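Local coordinates for angiopoietin-related protein 3 (Homo sapiens, PDB 6EUA), which raises plasma triglycerides by inhibiting lipoprotein lipase, and whose fibrinogen-like domain, the part modelled here, is sufficient to mediate endothelial cell adhesion, at residues 88-91 / 95-98; 27-32 / 37-42. All blocks are in the same frame, centred on the assembly; numbering follows the deposited sequence.

Contact 1: residues 88-91 / 95-98; sequences YSIV and NYVL
Tyr96 lies across the last turn of helix 84-91, its ring resting on Val91 and its hydroxyl end reaching Ile90. The side chain leaves the strand toward the helix, and its CB already lies 4.2 Å from Val91 CG2. That same methyl then sits above the ring, 3.8 Å from Tyr96 CG, displaced toward the rim. It makes a CH-pi contact, only 16° off the ring normal. On one flank Tyr96 CD1 also meets the other Val91 branch, CG1, at 4.0 Å, while CE1 passes Val91 CA at a similar distance. Across the ring, Tyr96 CE2 is 3.8 Å from Ile90 CG2, a methyl that approaches obliquely. The tip comes last: Tyr96 OH touches Ile90 CG2 at 3.4 Å. An intermediate chi1 of -103°, away from a staggered value, carries the ring over Val91. With CG1 anti to the backbone N (chi1 175°), Val91 turns CG2 onto the ring face and leaves CG1 beside CD1. Tyr96 also packs on Phe116 and Pro220 of the flanking strands. Helix and strand, joined by a short loop, therefore meet here through shape and dispersion, with the aromatic face, rather than polar pairing, setting the fit.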
# COMPACT_ATOMS: atom_id res chain seq x y z
N TYR A 88 6.52 10.46 -20.12
CA TYR A 88 7.47 10.85 -21.15
C TYR A 88 8.88 10.93 -20.57
O TYR A 88 9.85 10.58 -21.27
CB TYR A 88 7.08 12.18 -21.81
CG TYR A 88 8.03 12.56 -22.92
CD1 TYR A 88 7.95 11.95 -24.16
CD2 TYR A 88 9.04 13.51 -22.72
CE1 TYR A 88 8.83 12.26 -25.18
CE2 TYR A 88 9.93 13.83 -23.74
CZ TYR A 88 9.82 13.20 -24.97
OH TYR A 88 10.69 13.50 -26.00
N SER A 89 9.02 11.35 -19.31
CA SER A 89 10.33 11.36 -18.66
C SER A 89 10.95 9.97 -18.66
O SER A 89 12.17 9.81 -18.81
CB SER A 89 10.21 11.88 -17.23
OG SER A 89 10.15 13.28 -17.22
N ILE A 90 10.12 8.95 -18.47
CA ILE A 90 10.63 7.58 -18.53
C ILE A 90 10.98 7.21 -19.97
O ILE A 90 12.09 6.76 -20.26
CB ILE A 90 9.60 6.62 -17.92
CG1 ILE A 90 9.40 6.97 -16.43
CG2 ILE A 90 10.03 5.17 -18.13
CD1 ILE A 90 8.17 6.32 -15.79
N VAL A 91 10.04 7.40 -20.89
CA VAL A 91 10.20 6.86 -22.24
C VAL A 91 11.14 7.73 -23.09
O VAL A 91 12.10 7.23 -23.68
CB VAL A 91 8.83 6.67 -22.91
CG1 VAL A 91 8.99 6.23 -24.37
CG2 VAL A 91 8.00 5.65 -22.12
N ASN A 95 12.22 3.30 -27.80
CA ASN A 95 11.15 2.35 -28.12
C ASN A 95 10.84 1.56 -26.84
O ASN A 95 11.73 0.93 -26.26
CB ASN A 95 11.61 1.43 -29.26
CG ASN A 95 10.59 0.37 -29.65
OD1 ASN A 95 9.37 0.61 -29.59
ND2 ASN A 95 11.07 -0.78 -30.08
N TYR A 96 9.60 1.64 -26.36
CA TYR A 96 9.17 0.96 -25.15
C TYR A 96 8.06 -0.03 -25.49
O TYR A 96 7.46 -0.00 -26.57
CB TYR A 96 8.66 1.95 -24.08
CG TYR A 96 9.61 2.25 -22.93
CD1 TYR A 96 10.84 2.84 -23.17
CD2 TYR A 96 9.26 1.97 -21.61
CE1 TYR A 96 11.70 3.14 -22.13
CE2 TYR A 96 10.12 2.27 -20.54
CZ TYR A 96 11.35 2.86 -20.83
OH TYR A 96 12.24 3.16 -19.82
N VAL A 97 7.76 -0.89 -24.52
CA VAL A 97 6.74 -1.93 -24.64
C VAL A 97 5.59 -1.56 -23.72
O VAL A 97 5.81 -1.29 -22.53
CB VAL A 97 7.31 -3.32 -24.28
CG1 VAL A 97 6.21 -4.39 -24.24
CG2 VAL A 97 8.45 -3.69 -25.23
N LEU A 98 4.37 -1.55 -24.25
CA LEU A 98 3.18 -1.27 -23.45
C LEU A 98 2.36 -2.54 -23.29
O LEU A 98 2.04 -3.20 -24.28
CB LEU A 98 2.32 -0.17 -24.09
CG LEU A 98 0.91 0.01 -23.50
CD1 LEU A 98 0.94 0.78 -22.19
CD2 LEU A 98 -0.05 0.68 -24.50

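Contact 2: residues 27-32 / 37-42; sequences YAIRPS and FHVYCD
Tyr27 O takes the N-H of Val39 at 2.8 Å, nearly straight (168°). His38 CA comes to 3.2 Å from Tyr27 O in a CA-H...O contact. In return Tyr27 N donates to Val39 O, and Ile29 with Phe37 forms the second hydrogen-bonded pair of this antiparallel hairpin; Ala28 and His38 make the non-hydrogen-bonded pair between them. On their face of the sheet, Ala28 CB sits over the His38 imidazole, 4.2 Å from its centroid. The other face, with Tyr27, Ile29, Phe37 and Val39, is mostly apolar. Phe37 CG stands between its backbone N and carbonyl carbon (chi1 62°), which brings the ring back against the partner strand: Ile29 CG1 lies over one ring face, and Pro31 CD meets Phe37 CE2 obliquely at 3.6 Å. An alanine in place of Phe37 would probably leave Ile29 and Pro31 facing a gap where the ring packs. Further along, Ile29 CD1 touches Val39 CG1 at 3.6 Å, and Cys41 SG, disulfide-bonded to Cys13, makes an oblique sulfur-aromatic contact with Tyr27. His38 stacks edge-to-face with Tyr27 of one neighbouring subunit, and Tyr27 likewise with His38 of the other. Within the chain, helix 13-18 packs on Tyr27, Ile29 and Cys41 through Ile16, helix 84-91 covers the Ile29 and Pro31 side, and strand 47-55 extends the sheet beyond 37-44.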
# COMPACT_ATOMS: atom_id res chain seq x y z
N TYR A 27 8.06 2.73 -5.38
CA TYR A 27 9.49 3.02 -5.37
C TYR A 27 9.74 4.43 -5.91
O TYR A 27 8.99 4.92 -6.75
CB TYR A 27 10.29 2.03 -6.23
CG TYR A 27 10.27 0.58 -5.76
CD1 TYR A 27 11.17 0.13 -4.80
CD2 TYR A 27 9.38 -0.34 -6.30
CE1 TYR A 27 11.16 -1.19 -4.37
CE2 TYR A 27 9.37 -1.67 -5.88
CZ TYR A 27 10.26 -2.09 -4.92
OH TYR A 27 10.25 -3.40 -4.49
N ALA A 28 10.81 5.08 -5.42
CA ALA A 28 11.28 6.34 -5.99
C ALA A 28 12.17 6.07 -7.21
O ALA A 28 13.05 5.20 -7.16
CB ALA A 28 12.06 7.15 -4.96
N ILE A 29 11.93 6.81 -8.29
CA ILE A 29 12.80 6.76 -9.46
C ILE A 29 13.14 8.19 -9.86
O ILE A 29 12.52 9.15 -9.41
CB ILE A 29 12.17 6.00 -10.66
CG1 ILE A 29 10.91 6.75 -11.17
CG2 ILE A 29 11.87 4.55 -10.31
CD1 ILE A 29 10.39 6.27 -12.53
N ARG A 30 14.14 8.32 -10.72
CA ARG A 30 14.54 9.63 -11.23
C ARG A 30 15.08 9.43 -12.63
O ARG A 30 16.27 9.17 -12.82
CB ARG A 30 15.56 10.32 -10.33
CG ARG A 30 15.52 11.85 -10.46
CD ARG A 30 16.86 12.49 -10.15
NE ARG A 30 17.92 11.94 -10.98
CZ ARG A 30 18.34 12.46 -12.14
NH1 ARG A 30 17.78 13.57 -12.62
NH2 ARG A 30 19.32 11.87 -12.82
N PRO A 31 14.22 9.51 -13.64
CA PRO A 31 14.71 9.49 -15.03
C PRO A 31 15.62 10.68 -15.29
O PRO A 31 15.61 11.67 -14.55
CB PRO A 31 13.42 9.56 -15.87
CG PRO A 31 12.31 9.13 -14.93
CD PRO A 31 12.75 9.59 -13.56
N SER A 32 16.42 10.57 -16.35
CA SER A 32 17.31 11.65 -16.74
C SER A 32 16.57 12.98 -16.82
O SER A 32 15.40 13.03 -17.20
CB SER A 32 17.94 11.35 -18.10
OG SER A 32 18.52 10.06 -18.13
N PHE A 37 10.41 11.15 -8.48
CA PHE A 37 9.00 10.90 -8.24
C PHE A 37 8.80 9.41 -8.00
O PHE A 37 9.68 8.58 -8.27
CB PHE A 37 8.12 11.42 -9.39
CG PHE A 37 8.38 10.78 -10.73
CD1 PHE A 37 7.71 9.63 -11.11
CD2 PHE A 37 9.24 11.37 -11.65
CE1 PHE A 37 7.94 9.04 -12.36
CE2 PHE A 37 9.46 10.80 -12.92
CZ PHE A 37 8.81 9.64 -13.27
N HIS A 38 7.63 9.06 -7.47
CA HIS A 38 7.34 7.70 -7.05
C HIS A 38 6.47 6.99 -8.08
O HIS A 38 5.56 7.60 -8.66
CB HIS A 38 6.65 7.67 -5.69
CG HIS A 38 7.52 8.15 -4.58
ND1 HIS A 38 8.16 7.29 -3.71
CD2 HIS A 38 7.92 9.39 -4.24
CE1 HIS A 38 8.89 7.99 -2.86
NE2 HIS A 38 8.76 9.27 -3.16
N VAL A 39 6.76 5.70 -8.29
CA VAL A 39 6.01 4.86 -9.20
C VAL A 39 5.64 3.58 -8.48
O VAL A 39 6.22 3.23 -7.44
CB VAL A 39 6.80 4.54 -10.48
CG1 VAL A 39 6.99 5.78 -11.34
CG2 VAL A 39 8.15 3.85 -10.14
N TYR A 40 4.66 2.88 -9.03
CA TYR A 40 4.39 1.50 -8.65
C TYR A 40 5.11 0.60 -9.64
O TYR A 40 4.84 0.67 -10.85
CB TYR A 40 2.89 1.19 -8.61
CG TYR A 40 2.62 -0.16 -8.00
CD1 TYR A 40 2.62 -1.31 -8.78
CD2 TYR A 40 2.39 -0.29 -6.63
CE1 TYR A 40 2.40 -2.56 -8.20
CE2 TYR A 40 2.17 -1.52 -6.05
CZ TYR A 40 2.17 -2.65 -6.84
OH TYR A 40 1.96 -3.88 -6.26
N CYS A 41 6.05 -0.21 -9.15
CA CYS A 41 6.75 -1.18 -9.99
C CYS A 41 6.00 -2.50 -9.88
O CYS A 41 5.78 -2.99 -8.77
CB CYS A 41 8.22 -1.34 -9.58
SG CYS A 41 9.28 0.13 -9.86
N ASP A 42 5.64 -3.07 -11.02
CA ASP A 42 4.80 -4.26 -11.06
C ASP A 42 5.57 -5.35 -11.80
O ASP A 42 5.78 -5.26 -13.02
CB ASP A 42 3.47 -3.96 -11.74
CG ASP A 42 2.36 -4.92 -11.32
OD1 ASP A 42 2.61 -5.81 -10.48
OD2 ASP A 42 1.24 -4.76 -11.86

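Overall arrangement
Ile90 joins the two contacts, whose centres lie 13 Å apart. Its CG2 branch serves contact 1, while CD1 reaches Ile29 and CG1 reaches Pro31 in contact 2, so helix 84-91 packs against both strand 96-104 and the hairpin. Both strand regions belong to the same antiparallel sheet of the fibrinogen-like domain. Contact 1 is wholly buried, touches no other subunit and relies on apolar packing alone. Contact 2 is largely buried too, but lies farther from the chain centre and combines a backbone hydrogen-bond ladder with a mostly apolar face turned to the helices. It reaches neighbouring subunits of the trimer from both faces, through His38 on one and Tyr27 on the other.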